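PDB 5V6F: hemolysin-related protein from Vibrio cholerae serotype O1, which binds mannose-containing glycans such as mannotriose through this second beta-prism lectin domain of the biofilm protein RbmC. Local coordinates for residues Leu24-Arg28 / Gly37-Leu43; Ile82-Lys86 / Leu96-Thr100; Lys117-Asn123 / Phe134-Tyr138. All coordinates share one frame; numbering follows the deposited sequence.

The three contacts come from the three antiparallel four-stranded sheets of one beta-prism. Contacts 2 and 3 pair neighbouring strands of a sheet, whereas contact 1 pairs a strand with the start of a loop. All are partly buried, and their chemistry differs between inward and outward faces. Leu27 of contact 1 meets Ile85 and Leu97 of contact 2, Met25 and Thr38 touch Ile122 of contact 3, and Phe134 of contact 3 packs on Ile82 and Ile85, so the inward apolar side chains share one interior. On the outer side, contact 1 turns a tyrosine against a loop braced by an asparagine, contact 2 relies mainly on backbone bonds, and contact 3 sets an amide network and the chain terminus.

Contact 1: Leu24-Arg28 / Gly37-Leu43; sequences LMYLR and GTTVNNL
Tyr26 and Gly37 form an antiparallel hydrogen-bonded pair, the one bridge between strand 24-28 and the segment 37-43, which then leaves the sheet as a loop. Tyr26 N reaches Gly37 O at 2.8 Å, with the donor above the carbonyl plane, and Gly37 N returns a bond of 2.8 Å to Tyr26 O. A water extends the pairing beyond the bridge, accepting from Leu24 N and donating to Thr38 O.

The loop then curls over the outer side of the strand. Val40 lies alongside Tyr26, pointing the same way, and sets CG1 over one face of the ring, 3.7 Å from the ring centroid, in a CH-pi contact. The tyrosine torsion (CG anti to the carbonyl carbon, chi1 -78°) places the ring beside the loop, with CD1 3.5 Å from Thr39 C, while Thr38 O lies in the ring plane at the edge. Further along, Leu43 spreads its two methyls: CD1 meets Tyr26 CB and CD2 approaches Arg28 N at 3.6 Å.

Asn42 fixes the loop's shape from within. Its OD1 accepts from both Thr38 N and Thr39 N, the former in the carbonyl plane on a lone pair, and its ND2 donates almost straight to Thr38 OG1 (173°), which is also hydrogen-bonded to Val18 O. Thr39 OG1 adds an ST turn by accepting from Asn41 N.

On the opposite edge, strand 24-29 pairs with strand 55-61, whose Pro59 touches Tyr26. Arg28 donates to the carbonyls of Gly46 and Gly53, the latter in the glycan pocket, while Met25 and Leu27 reach inward to Phe87 of strand 80-89.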
loop_
_atom_site.group_PDB
_atom_site.type_symbol
_atom_site.label_atom_id
_atom_site.label_comp_id
_atom_site.label_asym_id
_atom_site.label_seq_id
_atom_site.Cartn_x
_atom_site.Cartn_y
_atom_site.Cartn_z
ATOM N N LEU A 24 10.575 -7.342 2.001
ATOM C CA LEU A 24 10.125 -6.650 0.798
ATOM C C LEU A 24 8.613 -6.469 0.791
ATOM O O LEU A 24 7.863 -7.362 1.204
ATOM C CB LEU A 24 10.542 -7.408 -0.464
ATOM C CG LEU A 24 12.046 -7.556 -0.694
ATOM C CD1 LEU A 24 12.313 -8.442 -1.905
ATOM C CD2 LEU A 24 12.712 -6.204 -0.867
ATOM N N MET A 25 8.180 -5.308 0.299
ATOM C CA MET A 25 6.781 -5.012 0.021
ATOM C C MET A 25 6.645 -4.757 -1.474
ATOM O O MET A 25 7.335 -3.886 -2.020
ATOM C CB MET A 25 6.315 -3.798 0.826
ATOM C CG MET A 25 4.874 -3.402 0.619
ATOM S SD MET A 25 4.542 -1.879 1.518
ATOM C CE MET A 25 2.794 -1.668 1.195
ATOM N N TYR A 26 5.776 -5.521 -2.133
ATOM C CA TYR A 26 5.540 -5.402 -3.565
ATOM C C TYR A 26 4.189 -4.745 -3.813
ATOM O O TYR A 26 3.217 -5.011 -3.097
ATOM C CB TYR A 26 5.579 -6.772 -4.250
ATOM C CG TYR A 26 6.966 -7.324 -4.479
ATOM C CD1 TYR A 26 7.590 -8.114 -3.520
ATOM C CD2 TYR A 26 7.650 -7.070 -5.663
ATOM C CE1 TYR A 26 8.863 -8.625 -3.732
ATOM C CE2 TYR A 26 8.922 -7.575 -5.879
ATOM C CZ TYR A 26 9.522 -8.350 -4.912
ATOM O OH TYR A 26 10.786 -8.863 -5.124
ATOM N N LEU A 27 4.130 -3.894 -4.835
ATOM C CA LEU A 27 2.907 -3.192 -5.187
ATOM C C LEU A 27 2.728 -3.175 -6.695
ATOM O O LEU A 27 3.700 -3.028 -7.442
ATOM C CB LEU A 27 2.916 -1.747 -4.678
ATOM C CG LEU A 27 3.054 -1.534 -3.171
ATOM C CD1 LEU A 27 4.519 -1.387 -2.769
ATOM C CD2 LEU A 27 2.239 -0.322 -2.746
ATOM N N ARG A 28 1.480 -3.338 -7.130
ATOM C CA ARG A 28 1.050 -2.935 -8.461
ATOM C C ARG A 28 0.295 -1.622 -8.332
ATOM O O ARG A 28 -0.545 -1.471 -7.438
ATOM C CB ARG A 28 0.164 -3.998 -9.114
ATOM C CG ARG A 28 0.943 -5.132 -9.763
ATOM C CD ARG A 28 0.057 -6.003 -10.657
ATOM N NE ARG A 28 -0.649 -7.049 -9.912
ATOM C CZ ARG A 28 -1.933 -7.011 -9.552
ATOM N NH1 ARG A 28 -2.705 -5.970 -9.846
ATOM N NH2 ARG A 28 -2.454 -8.031 -8.884
ATOM N N GLY A 37 1.622 -6.861 -1.749
ATOM C CA GLY A 37 2.060 -8.140 -1.223
ATOM C C GLY A 37 3.441 -8.085 -0.601
ATOM O O GLY A 37 4.029 -7.007 -0.461
ATOM N N THR A 38 3.967 -9.249 -0.216
ATOM C CA THR A 38 5.320 -9.359 0.308
ATOM C C THR A 38 6.223 -10.239 -0.548
ATOM O O THR A 38 7.422 -10.337 -0.258
ATOM C CB THR A 38 5.294 -9.899 1.746
ATOM O OG1 THR A 38 4.661 -11.184 1.773
ATOM C CG2 THR A 38 4.532 -8.938 2.657
ATOM N N THR A 39 5.685 -10.876 -1.584
ATOM C CA THR A 39 6.460 -11.553 -2.611
ATOM C C THR A 39 5.886 -11.159 -3.960
ATOM O O THR A 39 4.815 -10.555 -4.048
ATOM C CB THR A 39 6.416 -13.081 -2.467
ATOM O OG1 THR A 39 5.107 -13.552 -2.812
ATOM C CG2 THR A 39 6.750 -13.502 -1.050
ATOM N N VAL A 40 6.598 -11.525 -5.026
ATOM C CA VAL A 40 6.095 -11.261 -6.369
ATOM C C VAL A 40 4.856 -12.075 -6.696
ATOM O O VAL A 40 4.155 -11.752 -7.663
ATOM C CB VAL A 40 7.179 -11.531 -7.432
ATOM C CG1 VAL A 40 8.330 -10.553 -7.271
ATOM C CG2 VAL A 40 7.674 -12.964 -7.355
ATOM N N ASN A 41 4.554 -13.107 -5.905
ATOM C CA ASN A 41 3.456 -14.018 -6.196
ATOM C C ASN A 41 2.210 -13.792 -5.351
ATOM O O ASN A 41 1.132 -14.241 -5.753
ATOM C CB ASN A 41 3.902 -15.472 -5.988
ATOM C CG ASN A 41 4.860 -15.947 -7.052
ATOM O OD1 ASN A 41 4.900 -15.406 -8.155
ATOM N ND2 ASN A 41 5.633 -16.974 -6.726
ATOM N N ASN A 42 2.314 -13.133 -4.195
ATOM C CA ASN A 42 1.208 -13.128 -3.242
ATOM C C ASN A 42 0.517 -11.770 -3.123
ATOM O O ASN A 42 -0.137 -11.504 -2.108
ATOM C CB ASN A 42 1.680 -13.616 -1.868
ATOM C CG ASN A 42 2.572 -12.621 -1.140
ATOM O OD1 ASN A 42 2.780 -11.491 -1.581
ATOM N ND2 ASN A 42 3.091 -13.045 0.007
ATOM N N LEU A 43 0.603 -10.922 -4.145
ATOM C CA LEU A 43 -0.054 -9.623 -4.067
ATOM C C LEU A 43 -1.560 -9.781 -3.885
ATOM O O LEU A 43 -2.191 -10.664 -4.474
ATOM C CB LEU A 43 0.242 -8.791 -5.315
ATOM C CG LEU A 43 1.634 -8.146 -5.351
ATOM C CD1 LEU A 43 2.660 -9.099 -5.943
ATOM C CD2 LEU A 43 1.609 -6.836 -6.124
HETATM O O HOH W 1 9.054 -9.994 2.134
#

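Contact 2: Ile82-Lys86 / Leu96-Thr100; sequences IVAIK and LLGST
Ala84 and Leu96 meet through methyl groups, and a single leucine branch does much of the side-chain work in this hairpin. Leu96 extends its CG anti to the backbone N (chi1 178°), which carries CD1 back across the pairing to lie 3.8 Å from Lys86 CB and 4.1 Å from Ala84 CB. The lysine chain continues fully extended away from the leucine, so the contact is made at its root. Ala84 CB, pointing toward the partner segment, is also met by Thr100 CG2 at 3.9 Å, while Val83 turns CG2 against the carbonyl oxygen of Ser99.

Ile85 and Leu97 are directed to the other face, as a hydrogen-bonded pair. Their backbones exchange two bonds, Ile85 N to Leu97 O and Leu97 N to Ile85 O, both 2.9 Å. A third runs from Ser99 N to Val83 O. Between them Gly98, with a positive phi of 79°, brings its CA within 3.2 Å of Val83 O in a CA-H...O contact.

Strand 94-98 is an edge strand of its sheet, and strand 80-89 pairs on its other side with strand 65-75. There Val83 and Ala84 both face Thr71, forming a classic beta bulge. Ile85 and Leu97 pack inward on Leu27 of strand 24-29, and Ile85 also meets Phe134 of strand 131-137.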
loop_
_atom_site.group_PDB
_atom_site.type_symbol
_atom_site.label_atom_id
_atom_site.label_comp_id
_atom_site.label_asym_id
_atom_site.label_seq_id
_atom_site.Cartn_x
_atom_site.Cartn_y
_atom_site.Cartn_z
ATOM N N ILE A 82 -7.179 3.507 -1.481
ATOM C CA ILE A 82 -5.863 4.130 -1.443
ATOM C C ILE A 82 -5.442 4.417 -2.874
ATOM O O ILE A 82 -5.454 3.522 -3.730
ATOM C CB ILE A 82 -4.849 3.222 -0.726
ATOM C CG1 ILE A 82 -5.215 3.104 0.760
ATOM C CG2 ILE A 82 -3.417 3.755 -0.918
ATOM C CD1 ILE A 82 -4.283 2.215 1.583
ATOM N N VAL A 83 -5.080 5.668 -3.148
ATOM C CA VAL A 83 -4.688 6.063 -4.492
ATOM C C VAL A 83 -3.197 6.353 -4.612
ATOM O O VAL A 83 -2.654 6.243 -5.720
ATOM C CB VAL A 83 -5.515 7.268 -4.996
ATOM C CG1 VAL A 83 -6.982 6.867 -5.135
ATOM C CG2 VAL A 83 -5.366 8.480 -4.078
ATOM N N ALA A 84 -2.510 6.683 -3.517
ATOM C CA ALA A 84 -1.082 6.944 -3.593
ATOM C C ALA A 84 -0.428 6.633 -2.256
ATOM O O ALA A 84 -1.027 6.821 -1.192
ATOM C CB ALA A 84 -0.798 8.397 -3.987
ATOM N N ILE A 85 0.812 6.151 -2.325
ATOM C CA ILE A 85 1.654 5.975 -1.148
ATOM C C ILE A 85 3.024 6.546 -1.457
ATOM O O ILE A 85 3.663 6.148 -2.439
ATOM C CB ILE A 85 1.800 4.503 -0.722
ATOM C CG1 ILE A 85 0.437 3.833 -0.567
ATOM C CG2 ILE A 85 2.570 4.422 0.600
ATOM C CD1 ILE A 85 0.521 2.329 -0.501
ATOM N N LYS A 86 3.481 7.461 -0.610
ATOM C CA LYS A 86 4.846 7.957 -0.659
ATOM C C LYS A 86 5.651 7.254 0.427
ATOM O O LYS A 86 5.328 7.366 1.614
ATOM C CB LYS A 86 4.885 9.472 -0.469
ATOM C CG LYS A 86 6.281 10.059 -0.472
ATOM C CD LYS A 86 6.243 11.556 -0.235
ATOM C CE LYS A 86 7.618 12.096 0.086
ATOM N NZ LYS A 86 7.562 13.537 0.467
ATOM N N LEU A 96 7.091 7.737 -4.799
ATOM C CA LEU A 96 5.642 7.893 -4.790
ATOM C C LEU A 96 5.046 6.909 -5.783
ATOM O O LEU A 96 5.310 7.000 -6.984
ATOM C CB LEU A 96 5.233 9.320 -5.155
ATOM C CG LEU A 96 3.723 9.579 -5.210
ATOM C CD1 LEU A 96 3.145 9.603 -3.815
ATOM C CD2 LEU A 96 3.411 10.875 -5.943
ATOM N N LEU A 97 4.246 5.975 -5.282
ATOM C CA LEU A 97 3.489 5.080 -6.142
ATOM C C LEU A 97 2.027 5.506 -6.152
ATOM O O LEU A 97 1.512 6.046 -5.171
ATOM C CB LEU A 97 3.616 3.628 -5.678
ATOM C CG LEU A 97 5.052 3.104 -5.579
ATOM C CD1 LEU A 97 5.049 1.631 -5.196
ATOM C CD2 LEU A 97 5.823 3.324 -6.880
ATOM N N GLY A 98 1.363 5.265 -7.277
ATOM C CA GLY A 98 0.010 5.752 -7.453
ATOM C C GLY A 98 -0.005 7.225 -7.828
ATOM O O GLY A 98 0.977 7.782 -8.334
ATOM N N SER A 99 -1.144 7.864 -7.566
ATOM C CA SER A 99 -1.358 9.251 -7.954
ATOM C C SER A 99 -2.339 9.902 -6.992
ATOM O O SER A 99 -3.244 9.249 -6.471
ATOM C CB SER A 99 -1.901 9.361 -9.386
ATOM O OG SER A 99 -2.238 10.706 -9.698
ATOM N N THR A 100 -2.175 11.207 -6.785
ATOM C CA THR A 100 -3.131 11.981 -6.006
ATOM C C THR A 100 -4.133 12.733 -6.876
ATOM O O THR A 100 -4.971 13.462 -6.338
ATOM C CB THR A 100 -2.400 12.985 -5.101
ATOM O OG1 THR A 100 -1.695 13.942 -5.905
ATOM C CG2 THR A 100 -1.415 12.274 -4.184
#

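Contact 3: Lys117-Asn123 / Phe134-Tyr138; sequences KRIKQIN and FQFVY
Phe134 opens the pairing with Asn123: its CA lies 3.0 Å from Asn123 O, and its ring meets Ile122 CG2 obliquely. Gln135 follows as the hydrogen-bonded partner of Asn123. The backbones exchange two bonds, and the side chains lie side by side with amide planes 63° apart, Asn123 ND2 donating to Gln135 OE1 at 3.0 Å. Gln121 NE2 donates in turn to Asn123 OD1, so both ends of the asparagine amide are engaged and its rotation is fixed.

Phe136 turns to the other face, beside Ile122. Ile119 CD1 sits over the centre of its ring, 3.8 Å from the centroid, and Ile122 CG1 comes to the edge. Val137 returns to the amide side, where CG2 approaches Asn123 ND2 at 3.4 Å. Its N bonds to Gln121 O, whereas its O accepts from Lys120 N at 2.9 Å.

Tyr138 ends the chain. Lys117 CB covers one face of its ring, Arg118 O lies in plane at the edge, and its OH bonds to Tyr111. Lys120 NZ makes a weak hydrogen bond to Tyr138 O (3.0 Å) and a long salt bridge to Tyr138 OXT (3.8 Å), and a water donates to both Tyr138 OXT and Arg118 O.

Lys120 and Gln121 both face Val137, a classic beta bulge at the open end of an antiparallel hairpin. Here that hairpin supplies the two inner strands of one sheet of the beta-prism fold, with Phe134 and Phe136 directed to its interior.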
loop_
_atom_site.group_PDB
_atom_site.type_symbol
_atom_site.label_atom_id
_atom_site.label_comp_id
_atom_site.label_asym_id
_atom_site.label_seq_id
_atom_site.Cartn_x
_atom_site.Cartn_y
_atom_site.Cartn_z
ATOM N N LYS A 117 11.591 -1.386 15.321
ATOM C CA LYS A 117 10.405 -2.205 15.099
ATOM C C LYS A 117 10.469 -2.789 13.695
ATOM O O LYS A 117 10.464 -2.043 12.712
ATOM C CB LYS A 117 9.126 -1.385 15.268
ATOM C CG LYS A 117 8.874 -0.897 16.679
ATOM C CD LYS A 117 8.308 -2.005 17.548
ATOM C CE LYS A 117 8.227 -1.584 19.005
ATOM N NZ LYS A 117 7.896 -2.734 19.891
ATOM N N ARG A 118 10.529 -4.114 13.600
ATOM C CA ARG A 118 10.461 -4.780 12.306
ATOM C C ARG A 118 9.008 -5.030 11.925
ATOM O O ARG A 118 8.234 -5.593 12.706
ATOM C CB ARG A 118 11.230 -6.102 12.301
ATOM C CG ARG A 118 11.026 -6.870 10.995
ATOM C CD ARG A 118 11.976 -8.040 10.785
ATOM N NE ARG A 118 11.747 -8.659 9.480
ATOM C CZ ARG A 118 10.788 -9.547 9.210
ATOM N NH1 ARG A 118 9.954 -9.958 10.155
ATOM N NH2 ARG A 118 10.655 -10.030 7.980
ATOM N N ILE A 119 8.649 -4.624 10.711
ATOM C CA ILE A 119 7.340 -4.937 10.150
ATOM C C ILE A 119 7.325 -6.427 9.824
ATOM O O ILE A 119 8.074 -6.885 8.955
ATOM C CB ILE A 119 7.051 -4.092 8.907
ATOM C CG1 ILE A 119 7.118 -2.598 9.234
ATOM C CG2 ILE A 119 5.686 -4.447 8.337
ATOM C CD1 ILE A 119 7.209 -1.710 8.003
ATOM N N LYS A 120 6.481 -7.194 10.515
ATOM C CA LYS A 120 6.436 -8.635 10.305
ATOM C C LYS A 120 5.291 -9.072 9.406
ATOM O O LYS A 120 5.337 -10.181 8.863
ATOM C CB LYS A 120 6.334 -9.370 11.649
ATOM C CG LYS A 120 4.969 -9.314 12.323
ATOM C CD LYS A 120 5.026 -9.933 13.712
ATOM C CE LYS A 120 3.646 -10.026 14.353
ATOM N NZ LYS A 120 3.727 -10.371 15.802
ATOM N N GLN A 121 4.289 -8.221 9.212
ATOM C CA GLN A 121 3.106 -8.596 8.456
ATOM C C GLN A 121 2.449 -7.327 7.939
ATOM O O GLN A 121 2.507 -6.276 8.581
ATOM C CB GLN A 121 2.145 -9.413 9.331
ATOM C CG GLN A 121 0.828 -9.811 8.683
ATOM C CD GLN A 121 0.006 -10.721 9.576
ATOM O OE1 GLN A 121 0.410 -11.845 9.879
ATOM N NE2 GLN A 121 -1.151 -10.237 10.011
ATOM N N ILE A 122 1.854 -7.432 6.754
ATOM C CA ILE A 122 1.038 -6.372 6.181
ATOM C C ILE A 122 -0.372 -6.921 6.054
ATOM O O ILE A 122 -0.586 -7.955 5.404
ATOM C CB ILE A 122 1.560 -5.898 4.816
ATOM C CG1 ILE A 122 3.053 -5.561 4.886
ATOM C CG2 ILE A 122 0.752 -4.682 4.342
ATOM C CD1 ILE A 122 3.670 -5.196 3.539
ATOM N N ASN A 123 -1.325 -6.254 6.689
ATOM C CA ASN A 123 -2.727 -6.536 6.452
ATOM C C ASN A 123 -3.190 -5.661 5.299
ATOM O O ASN A 123 -2.824 -4.487 5.220
ATOM C CB ASN A 123 -3.562 -6.271 7.706
ATOM C CG ASN A 123 -3.149 -7.146 8.875
ATOM O OD1 ASN A 123 -2.773 -8.303 8.694
ATOM N ND2 ASN A 123 -3.213 -6.596 10.079
ATOM N N PHE A 134 -4.399 -0.715 4.172
ATOM C CA PHE A 134 -3.339 -1.610 4.617
ATOM C C PHE A 134 -2.832 -1.163 5.980
ATOM O O PHE A 134 -3.079 -0.041 6.428
ATOM C CB PHE A 134 -2.184 -1.705 3.601
ATOM C CG PHE A 134 -1.229 -0.534 3.618
ATOM C CD1 PHE A 134 -1.483 0.596 2.856
ATOM C CD2 PHE A 134 -0.063 -0.581 4.365
ATOM C CE1 PHE A 134 -0.605 1.665 2.855
ATOM C CE2 PHE A 134 0.823 0.487 4.367
ATOM C CZ PHE A 134 0.550 1.608 3.614
ATOM N N GLN A 135 -2.126 -2.076 6.640
ATOM C CA GLN A 135 -1.664 -1.870 8.002
ATOM C C GLN A 135 -0.387 -2.664 8.223
ATOM O O GLN A 135 -0.266 -3.797 7.753
ATOM C CB GLN A 135 -2.738 -2.303 9.004
ATOM C CG GLN A 135 -2.305 -2.273 10.449
ATOM C CD GLN A 135 -3.363 -2.834 11.369
ATOM O OE1 GLN A 135 -3.948 -3.887 11.096
ATOM N NE2 GLN A 135 -3.628 -2.129 12.461
ATOM N N PHE A 136 0.552 -2.061 8.945
ATOM C CA PHE A 136 1.769 -2.740 9.373
ATOM C C PHE A 136 1.579 -3.326 10.768
ATOM O O PHE A 136 0.994 -2.687 11.646
ATOM C CB PHE A 136 2.955 -1.771 9.399
ATOM C CG PHE A 136 3.366 -1.240 8.049
ATOM C CD1 PHE A 136 3.401 -2.057 6.932
ATOM C CD2 PHE A 136 3.737 0.088 7.909
ATOM C CE1 PHE A 136 3.793 -1.560 5.703
ATOM C CE2 PHE A 136 4.131 0.589 6.683
ATOM C CZ PHE A 136 4.157 -0.236 5.580
ATOM N N VAL A 137 2.106 -4.530 10.975
ATOM C CA VAL A 137 2.034 -5.230 12.254
ATOM C C VAL A 137 3.452 -5.538 12.718
ATOM O O VAL A 137 4.306 -5.917 11.911
ATOM C CB VAL A 137 1.211 -6.532 12.144
ATOM C CG1 VAL A 137 0.993 -7.142 13.516
ATOM C CG2 VAL A 137 -0.121 -6.283 11.438
ATOM N N TYR A 138 3.693 -5.391 14.021
ATOM C CA TYR A 138 5.000 -5.664 14.615
ATOM C C TYR A 138 4.979 -6.887 15.529
ATOM O O TYR A 138 3.920 -7.385 15.915
ATOM C CB TYR A 138 5.490 -4.457 15.417
ATOM C CG TYR A 138 5.421 -3.150 14.667
ATOM C CD1 TYR A 138 6.084 -2.987 13.462
ATOM C CD2 TYR A 138 4.705 -2.074 15.171
ATOM C CE1 TYR A 138 6.031 -1.792 12.773
ATOM C CE2 TYR A 138 4.644 -0.873 14.488
ATOM C CZ TYR A 138 5.309 -0.739 13.287
ATOM O OH TYR A 138 5.257 0.451 12.598
ATOM O OXT TYR A 138 6.037 -7.393 15.916
HETATM O O HOH W 2 8.530 -6.681 15.147
#